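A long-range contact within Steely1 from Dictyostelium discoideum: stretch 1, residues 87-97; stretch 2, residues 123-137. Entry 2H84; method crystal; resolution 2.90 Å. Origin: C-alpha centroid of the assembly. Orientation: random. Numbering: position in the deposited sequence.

Stretch 1 87-97: VNNQFKKVVPD
Stretch 2 123-137: VTSTGIIIPDVNFKL

In this part of Steely1 a helix, residues 87-97, lies against a segment that begins in a strand at V123, runs through a loop that turns at S125 and T126, is extended from G127 to I130, and has a cis peptide bond before P131, and enters a second helix at 133. The two run in the same sense: N88 lies nearest G127 (CA to CA 5.8 Å), K92 nearest I129 (6.1 Å) and P96 nearest V133 (6.5 Å). Steps of four residues on the first helix thus bring one side of it repeatedly to the second stretch, and together the two bury 489 Å².

F91 covers the most surface. Its CA-to-CB bond points toward the loop, and with chi1 t (177°) and chi2 -99° the ring lies flat beneath G127, whose CA sits 3.4 Å from the F91 ring centroid and 18° off the ring normal, a CH-pi contact. Glycine suits this place because an ideal CB would point toward the helix and fall 2.1 Å from F91 CD1. G127 is fully extended (phi/psi -180/158). Around the rim of the ring, near its plane, lie T124 OG1, 3.6 Å from F91 CZ, and I129 CG1, 3.7 Å from F91 CE1.

I129 is the second large contributor. Its backbone is extended (-123/121), and although its CA-to-CB bond points sideways, chi1 m and chi2 t carry the end of the chain nearer the helix. There the flexible aliphatic side chain meets F91, the K92 methylenes (K92 CG to I129 CG1 3.7 Å) and V95, whose CG1 lies a tight 3.1 Å from I129 CD1. V95, with chi1 p, also reaches V133, CG2 to CG2 at 4.3 Å. Farther along, the compact ring of P96 packs against the aliphatic part of K136, P96 CG to K136 CD 4.3 Å. Proline has no amide hydrogen, and the helix is kinked here, where the nitrogens of P96 and D97 lack bonds to the preceding turn.

At the other end, buried N88 supplies the polar link that a hydrocarbon could not. With chi1 t and chi2 63°, its amide faces the backbone of I128: I128 N donates to N88 OD1 at 3.0 Å and 167°, while N88 ND2 returns a weak bond to I128 O at 3.4 Å. Two waters extend this pairing. Water 1 donates to N88 OD1 (3.2 Å) and to T126 O (3.0 Å); water 2 accepts from K92 NZ and donates to I128 O, both at 3.0 Å. K92 thus lays its carbons along the loop (K92 CD to I128 O 3.6 Å) while its NZ bonds to water 2 and to a partner elsewhere in the structure.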

ATOM      1  N   VAL A  87      20.217  -0.979  -5.182  1.00  7.45           N
ATOM      2  CA  VAL A  87      19.076  -1.558  -5.868  1.00  8.73           C
ATOM      3  C   VAL A  87      17.804  -0.698  -5.850  1.00  9.63           C
ATOM      4  O   VAL A  87      17.079  -0.620  -6.851  1.00 10.58           O
ATOM      5  CB  VAL A  87      18.759  -2.939  -5.279  1.00  9.42           C
ATOM      6  CG1 VAL A  87      19.718  -3.971  -5.850  1.00  8.15           C
ATOM      7  CG2 VAL A  87      18.882  -2.888  -3.760  1.00 10.64           C
ATOM      8  N   ASN A  88      17.533  -0.054  -4.719  1.00  9.18           N
ATOM      9  CA  ASN A  88      16.342   0.770  -4.599  1.00  9.78           C
ATOM     10  C   ASN A  88      16.473   2.069  -5.378  1.00 10.60           C
ATOM     11  O   ASN A  88      15.489   2.571  -5.919  1.00  9.52           O
ATOM     12  CB  ASN A  88      16.045   1.078  -3.137  1.00  9.81           C
ATOM     13  CG  ASN A  88      14.666   1.674  -2.940  1.00  9.78           C
ATOM     14  OD1 ASN A  88      13.654   1.029  -3.215  1.00  8.74           O
ATOM     15  ND2 ASN A  88      14.618   2.913  -2.462  1.00  8.81           N
ATOM     16  N   ASN A  89      17.679   2.626  -5.423  1.00 12.04           N
ATOM     17  CA  ASN A  89      17.888   3.850  -6.181  1.00 13.87           C
ATOM     18  C   ASN A  89      17.718   3.493  -7.656  1.00 14.90           C
ATOM     19  O   ASN A  89      17.104   4.240  -8.420  1.00 16.22           O
ATOM     20  CB  ASN A  89      19.280   4.435  -5.911  1.00 11.49           C
ATOM     21  CG  ASN A  89      19.258   5.486  -4.825  1.00 11.65           C
ATOM     22  OD1 ASN A  89      18.231   5.695  -4.178  1.00 12.80           O
ATOM     23  ND2 ASN A  89      20.385   6.160  -4.618  1.00 11.12           N
ATOM     24  N   GLN A  90      18.248   2.334  -8.045  1.00 15.26           N
ATOM     25  CA  GLN A  90      18.121   1.858  -9.418  1.00 15.47           C
ATOM     26  C   GLN A  90      16.641   1.657  -9.728  1.00 15.42           C
ATOM     27  O   GLN A  90      16.158   2.082 -10.774  1.00 15.81           O
ATOM     28  CB  GLN A  90      18.880   0.536  -9.607  1.00 15.86           C
ATOM     29  CG  GLN A  90      18.525  -0.223 -10.888  1.00 18.13           C
ATOM     30  CD  GLN A  90      19.007   0.449 -12.170  1.00 21.38           C
ATOM     31  OE1 GLN A  90      18.611   0.060 -13.274  1.00 23.30           O
ATOM     32  NE2 GLN A  90      19.866   1.455 -12.030  1.00 23.47           N
ATOM     33  N   PHE A  91      15.934   1.006  -8.805  1.00 14.94           N
ATOM     34  CA  PHE A  91      14.499   0.742  -8.932  1.00 14.90           C
ATOM     35  C   PHE A  91      13.766   2.052  -9.233  1.00 15.95           C
ATOM     36  O   PHE A  91      13.109   2.191 -10.267  1.00 14.20           O
ATOM     37  CB  PHE A  91      13.992   0.125  -7.622  1.00 13.21           C
ATOM     38  CG  PHE A  91      12.502  -0.146  -7.584  1.00 10.78           C
ATOM     39  CD1 PHE A  91      11.640   0.747  -6.960  1.00  9.07           C
ATOM     40  CD2 PHE A  91      11.970  -1.318  -8.126  1.00  9.72           C
ATOM     41  CE1 PHE A  91      10.282   0.472  -6.864  1.00  7.78           C
ATOM     42  CE2 PHE A  91      10.614  -1.594  -8.031  1.00  7.70           C
ATOM     43  CZ  PHE A  91       9.769  -0.695  -7.401  1.00  7.79           C
ATOM     44  N   LYS A  92      13.902   3.007  -8.318  1.00 17.55           N
ATOM     45  CA  LYS A  92      13.295   4.325  -8.443  1.00 18.52           C
ATOM     46  C   LYS A  92      13.560   4.912  -9.832  1.00 19.86           C
ATOM     47  O   LYS A  92      12.687   5.513 -10.455  1.00 20.23           O
ATOM     48  CB  LYS A  92      13.887   5.249  -7.370  1.00 18.31           C
ATOM     49  CG  LYS A  92      12.860   6.017  -6.555  1.00 17.87           C
ATOM     50  CD  LYS A  92      13.133   5.882  -5.071  1.00 17.04           C
ATOM     51  CE  LYS A  92      14.460   6.512  -4.683  1.00 18.04           C
ATOM     52  NZ  LYS A  92      14.753   6.337  -3.235  1.00 19.33           N
ATOM     53  N   LYS A  93      14.780   4.725 -10.309  1.00 20.99           N
ATOM     54  CA  LYS A  93      15.198   5.236 -11.600  1.00 22.67           C
ATOM     55  C   LYS A  93      14.645   4.463 -12.801  1.00 22.18           C
ATOM     56  O   LYS A  93      14.679   4.952 -13.919  1.00 22.90           O
ATOM     57  CB  LYS A  93      16.732   5.249 -11.613  1.00 25.59           C
ATOM     58  CG  LYS A  93      17.390   5.700 -12.854  1.00 28.82           C
ATOM     59  CD  LYS A  93      17.590   4.540 -13.636  1.00 33.41           C
ATOM     60  CE  LYS A  93      18.691   4.872 -14.461  1.00 37.21           C
ATOM     61  NZ  LYS A  93      18.750   3.772 -15.322  1.00 38.55           N
ATOM     62  N   VAL A  94      14.103   3.273 -12.586  1.00 21.17           N
ATOM     63  CA  VAL A  94      13.639   2.501 -13.726  1.00 19.86           C
ATOM     64  C   VAL A  94      12.156   2.130 -13.738  1.00 18.42           C
ATOM     65  O   VAL A  94      11.608   1.776 -14.780  1.00 17.71           O
ATOM     66  CB  VAL A  94      14.500   1.215 -13.852  1.00 20.39           C
ATOM     67  CG1 VAL A  94      13.923   0.120 -12.975  1.00 20.38           C
ATOM     68  CG2 VAL A  94      14.588   0.771 -15.297  1.00 21.85           C
ATOM     69  N   VAL A  95      11.497   2.211 -12.596  1.00 16.87           N
ATOM     70  CA  VAL A  95      10.094   1.839 -12.561  1.00 15.70           C
ATOM     71  C   VAL A  95       9.079   2.867 -13.073  1.00 13.85           C
ATOM     72  O   VAL A  95       8.059   2.477 -13.638  1.00 12.96           O
ATOM     73  CB  VAL A  95       9.709   1.318 -11.144  1.00 16.07           C
ATOM     74  CG1 VAL A  95      10.270   2.135 -10.146  1.00 18.43           C
ATOM     75  CG2 VAL A  95       8.298   1.372 -10.920  1.00 16.72           C
ATOM     76  N   PRO A  96       9.338   4.179 -12.910  1.00 13.18           N
ATOM     77  CA  PRO A  96       8.336   5.122 -13.419  1.00 13.63           C
ATOM     78  C   PRO A  96       8.054   4.993 -14.921  1.00 14.98           C
ATOM     79  O   PRO A  96       6.896   4.980 -15.327  1.00 15.62           O
ATOM     80  CB  PRO A  96       8.917   6.483 -13.044  1.00 11.42           C
ATOM     81  CG  PRO A  96       9.671   6.183 -11.793  1.00 10.50           C
ATOM     82  CD  PRO A  96      10.375   4.894 -12.147  1.00 11.90           C
ATOM     83  N   ASP A  97       9.100   4.892 -15.740  1.00 16.32           N
ATOM     84  CA  ASP A  97       8.912   4.764 -17.181  1.00 17.60           C
ATOM     85  C   ASP A  97       8.108   3.520 -17.535  1.00 18.38           C
ATOM     86  O   ASP A  97       7.213   3.573 -18.378  1.00 20.58           O
ATOM     87  CB  ASP A  97      10.254   4.703 -17.910  1.00 19.40           C
ATOM     88  CG  ASP A  97      10.980   6.026 -17.905  1.00 22.56           C
ATOM     89  OD1 ASP A  97      12.082   6.115 -18.489  1.00 22.51           O
ATOM     90  OD2 ASP A  97      10.454   6.991 -17.317  1.00 24.47           O
ATOM     91  N   VAL A 123       0.659  -0.284  -7.635  1.00  5.46           N
ATOM     92  CA  VAL A 123       0.949  -1.543  -6.930  1.00  3.81           C
ATOM     93  C   VAL A 123       2.385  -2.067  -7.154  1.00  4.71           C
ATOM     94  O   VAL A 123       2.857  -2.158  -8.288  1.00  4.16           O
ATOM     95  CB  VAL A 123      -0.041  -2.656  -7.377  1.00  2.31           C
ATOM     96  CG1 VAL A 123       0.309  -3.969  -6.712  1.00  2.48           C
ATOM     97  CG2 VAL A 123      -1.461  -2.263  -7.034  1.00  1.51           C
ATOM     98  N   THR A 124       3.066  -2.412  -6.063  1.00  5.45           N
ATOM     99  CA  THR A 124       4.429  -2.941  -6.117  1.00  5.58           C
ATOM    100  C   THR A 124       4.892  -3.377  -4.739  1.00  8.03           C
ATOM    101  O   THR A 124       4.313  -2.955  -3.733  1.00  9.93           O
ATOM    102  CB  THR A 124       5.446  -1.901  -6.625  1.00  5.08           C
ATOM    103  OG1 THR A 124       6.731  -2.527  -6.771  1.00  3.19           O
ATOM    104  CG2 THR A 124       5.563  -0.733  -5.649  1.00  1.38           C
ATOM    105  N   SER A 125       5.927  -4.225  -4.699  1.00  8.62           N
ATOM    106  CA  SER A 125       6.500  -4.713  -3.440  1.00  8.47           C
ATOM    107  C   SER A 125       7.980  -4.977  -3.639  1.00  8.57           C
ATOM    108  O   SER A 125       8.646  -5.508  -2.759  1.00  8.40           O
ATOM    109  CB  SER A 125       5.817  -6.000  -2.993  1.00  8.79           C
ATOM    110  OG  SER A 125       4.418  -5.816  -2.880  1.00 12.12           O
ATOM    111  N   THR A 126       8.497  -4.602  -4.806  1.00  8.84           N
ATOM    112  CA  THR A 126       9.910  -4.804  -5.111  1.00  7.41           C
ATOM    113  C   THR A 126      10.766  -3.556  -4.943  1.00  5.72           C
ATOM    114  O   THR A 126      11.932  -3.552  -5.303  1.00  5.89           O
ATOM    115  CB  THR A 126      10.102  -5.341  -6.547  1.00  8.69           C
ATOM    116  OG1 THR A 126       9.162  -4.719  -7.430  1.00  9.14           O
ATOM    117  CG2 THR A 126       9.914  -6.834  -6.579  1.00  7.87           C
ATOM    118  N   GLY A 127      10.192  -2.497  -4.390  1.00  5.41           N
ATOM    119  CA  GLY A 127      10.951  -1.276  -4.185  1.00  5.74           C
ATOM    120  C   GLY A 127      10.086  -0.219  -3.531  1.00  6.11           C
ATOM    121  O   GLY A 127       8.864  -0.290  -3.613  1.00  6.29           O
ATOM    122  N   ILE A 128      10.712   0.760  -2.886  1.00  6.29           N
ATOM    123  CA  ILE A 128       9.975   1.824  -2.208  1.00  7.39           C
ATOM    124  C   ILE A 128      10.193   3.190  -2.844  1.00  8.25           C
ATOM    125  O   ILE A 128      11.305   3.716  -2.833  1.00  9.95           O
ATOM    126  CB  ILE A 128      10.383   1.911  -0.718  1.00  7.82           C
ATOM    127  CG1 ILE A 128      10.216   0.542  -0.052  1.00  5.90           C
ATOM    128  CG2 ILE A 128       9.545   2.958  -0.005  1.00  5.80           C
ATOM    129  CD1 ILE A 128       8.799  -0.001  -0.102  1.00  2.51           C
ATOM    130  N   ILE A 129       9.123   3.758  -3.393  1.00  8.67           N
ATOM    131  CA  ILE A 129       9.180   5.067  -4.030  1.00  8.33           C
ATOM    132  C   ILE A 129       8.187   6.024  -3.389  1.00  9.29           C
ATOM    133  O   ILE A 129       6.980   5.776  -3.389  1.00  9.97           O
ATOM    134  CB  ILE A 129       8.824   4.996  -5.517  1.00  7.46           C
ATOM    135  CG1 ILE A 129       9.780   4.065  -6.245  1.00  9.30           C
ATOM    136  CG2 ILE A 129       8.886   6.377  -6.127  1.00  6.02           C
ATOM    137  CD1 ILE A 129       9.524   3.992  -7.739  1.00 10.98           C
ATOM    138  N   ILE A 130       8.696   7.125  -2.852  1.00 10.14           N
ATOM    139  CA  ILE A 130       7.851   8.135  -2.224  1.00  9.94           C
ATOM    140  C   ILE A 130       8.241   9.508  -2.756  1.00 11.00           C
ATOM    141  O   ILE A 130       9.403   9.894  -2.695  1.00 13.05           O
ATOM    142  CB  ILE A 130       8.025   8.140  -0.700  1.00  9.16           C
ATOM    143  CG1 ILE A 130       7.513   6.816  -0.114  1.00  8.60           C
ATOM    144  CG2 ILE A 130       7.322   9.356  -0.109  1.00  8.57           C
ATOM    145  CD1 ILE A 130       7.784   6.637   1.382  1.00  5.55           C
ATOM    146  N   PRO A 131       7.290  10.251  -3.342  1.00 10.89           N
ATOM    147  CA  PRO A 131       5.871   9.947  -3.566  1.00 10.75           C
ATOM    148  C   PRO A 131       5.724   8.661  -4.383  1.00 10.42           C
ATOM    149  O   PRO A 131       6.549   8.372  -5.252  1.00 13.18           O
ATOM    150  CB  PRO A 131       5.375  11.163  -4.347  1.00 10.57           C
ATOM    151  CG  PRO A 131       6.345  12.258  -3.994  1.00 12.33           C
ATOM    152  CD  PRO A 131       7.661  11.536  -3.953  1.00 11.61           C
ATOM    153  N   ASP A 132       4.668   7.904  -4.122  1.00  9.53           N
ATOM    154  CA  ASP A 132       4.445   6.639  -4.817  1.00  9.25           C
ATOM    155  C   ASP A 132       4.228   6.781  -6.319  1.00  9.13           C
ATOM    156  O   ASP A 132       3.979   7.872  -6.815  1.00  9.70           O
ATOM    157  CB  ASP A 132       3.248   5.929  -4.207  1.00  9.72           C
ATOM    158  CG  ASP A 132       3.247   4.450  -4.497  1.00  8.82           C
ATOM    159  OD1 ASP A 132       2.233   3.801  -4.189  1.00 11.65           O
ATOM    160  OD2 ASP A 132       4.251   3.930  -5.021  1.00  7.43           O
ATOM    161  N   VAL A 133       4.309   5.665  -7.036  1.00  8.38           N
ATOM    162  CA  VAL A 133       4.131   5.659  -8.483  1.00  7.42           C
ATOM    163  C   VAL A 133       2.831   6.300  -8.971  1.00  9.88           C
ATOM    164  O   VAL A 133       2.831   7.014  -9.970  1.00 10.16           O
ATOM    165  CB  VAL A 133       4.194   4.230  -9.032  1.00  4.93           C
ATOM    166  CG1 VAL A 133       4.168   4.243 -10.542  1.00  1.09           C
ATOM    167  CG2 VAL A 133       5.454   3.552  -8.541  1.00  6.50           C
ATOM    168  N   ASN A 134       1.719   6.057  -8.284  1.00 11.26           N
ATOM    169  CA  ASN A 134       0.461   6.640  -8.732  1.00 11.78           C
ATOM    170  C   ASN A 134       0.480   8.163  -8.768  1.00 12.96           C
ATOM    171  O   ASN A 134      -0.190   8.759  -9.609  1.00 14.26           O
ATOM    172  CB  ASN A 134      -0.718   6.159  -7.875  1.00 11.80           C
ATOM    173  CG  ASN A 134      -0.510   6.386  -6.395  1.00 11.67           C
ATOM    174  OD1 ASN A 134      -0.055   5.532  -5.690  1.00 12.13           O
ATOM    175  ND2 ASN A 134      -0.847   7.537  -5.934  1.00 10.54           N
ATOM    176  N   PHE A 135       1.228   8.798  -7.863  1.00 12.69           N
ATOM    177  CA  PHE A 135       1.305  10.262  -7.837  1.00 11.88           C
ATOM    178  C   PHE A 135       2.141  10.764  -9.010  1.00 11.73           C
ATOM    179  O   PHE A 135       1.748  11.694  -9.726  1.00 10.96           O
ATOM    180  CB  PHE A 135       1.943  10.755  -6.539  1.00 10.75           C
ATOM    181  CG  PHE A 135       2.132  12.255  -6.486  1.00 10.73           C
ATOM    182  CD1 PHE A 135       1.138  13.080  -5.955  1.00 10.14           C
ATOM    183  CD2 PHE A 135       3.291  12.843  -6.984  1.00  9.64           C
ATOM    184  CE1 PHE A 135       1.287  14.452  -5.931  1.00  7.68           C
ATOM    185  CE2 PHE A 135       3.442  14.216  -6.960  1.00  8.15           C
ATOM    186  CZ  PHE A 135       2.437  15.018  -6.427  1.00  7.79           C
ATOM    187  N   LYS A 136       3.305  10.145  -9.180  1.00 12.19           N
ATOM    188  CA  LYS A 136       4.218  10.492 -10.259  1.00 13.28           C
ATOM    189  C   LYS A 136       3.560  10.419 -11.637  1.00 14.12           C
ATOM    190  O   LYS A 136       3.926  11.172 -12.547  1.00 12.62           O
ATOM    191  CB  LYS A 136       5.428   9.563 -10.229  1.00 12.61           C
ATOM    192  CG  LYS A 136       6.538  10.021  -9.312  1.00 15.61           C
ATOM    193  CD  LYS A 136       7.630   8.964  -9.177  1.00 16.65           C
ATOM    194  CE  LYS A 136       8.979   9.606  -8.877  1.00 16.49           C
ATOM    195  NZ  LYS A 136       8.872  10.622  -7.784  1.00 13.06           N
ATOM    196  N   LEU A 137       2.593   9.510 -11.774  1.00 14.89           N
ATOM    197  CA  LEU A 137       1.884   9.299 -13.033  1.00 15.42           C
ATOM    198  C   LEU A 137       0.844  10.365 -13.330  1.00 15.98           C
ATOM    199  O   LEU A 137       0.571  10.653 -14.496  1.00 17.11           O
ATOM    200  CB  LEU A 137       1.229   7.909 -13.056  1.00 15.33           C
ATOM    201  CG  LEU A 137       2.159   6.703 -13.258  1.00 15.56           C
ATOM    202  CD1 LEU A 137       1.431   5.413 -12.905  1.00 13.13           C
ATOM    203  CD2 LEU A 137       2.656   6.671 -14.695  1.00 16.06           C
TER
HETATM  204  O   HOH W   1      14.305  -1.984  -4.230  1.00 19.84           O
HETATM  205  O   HOH W   2      12.892   5.514  -1.013  1.00 45.69           O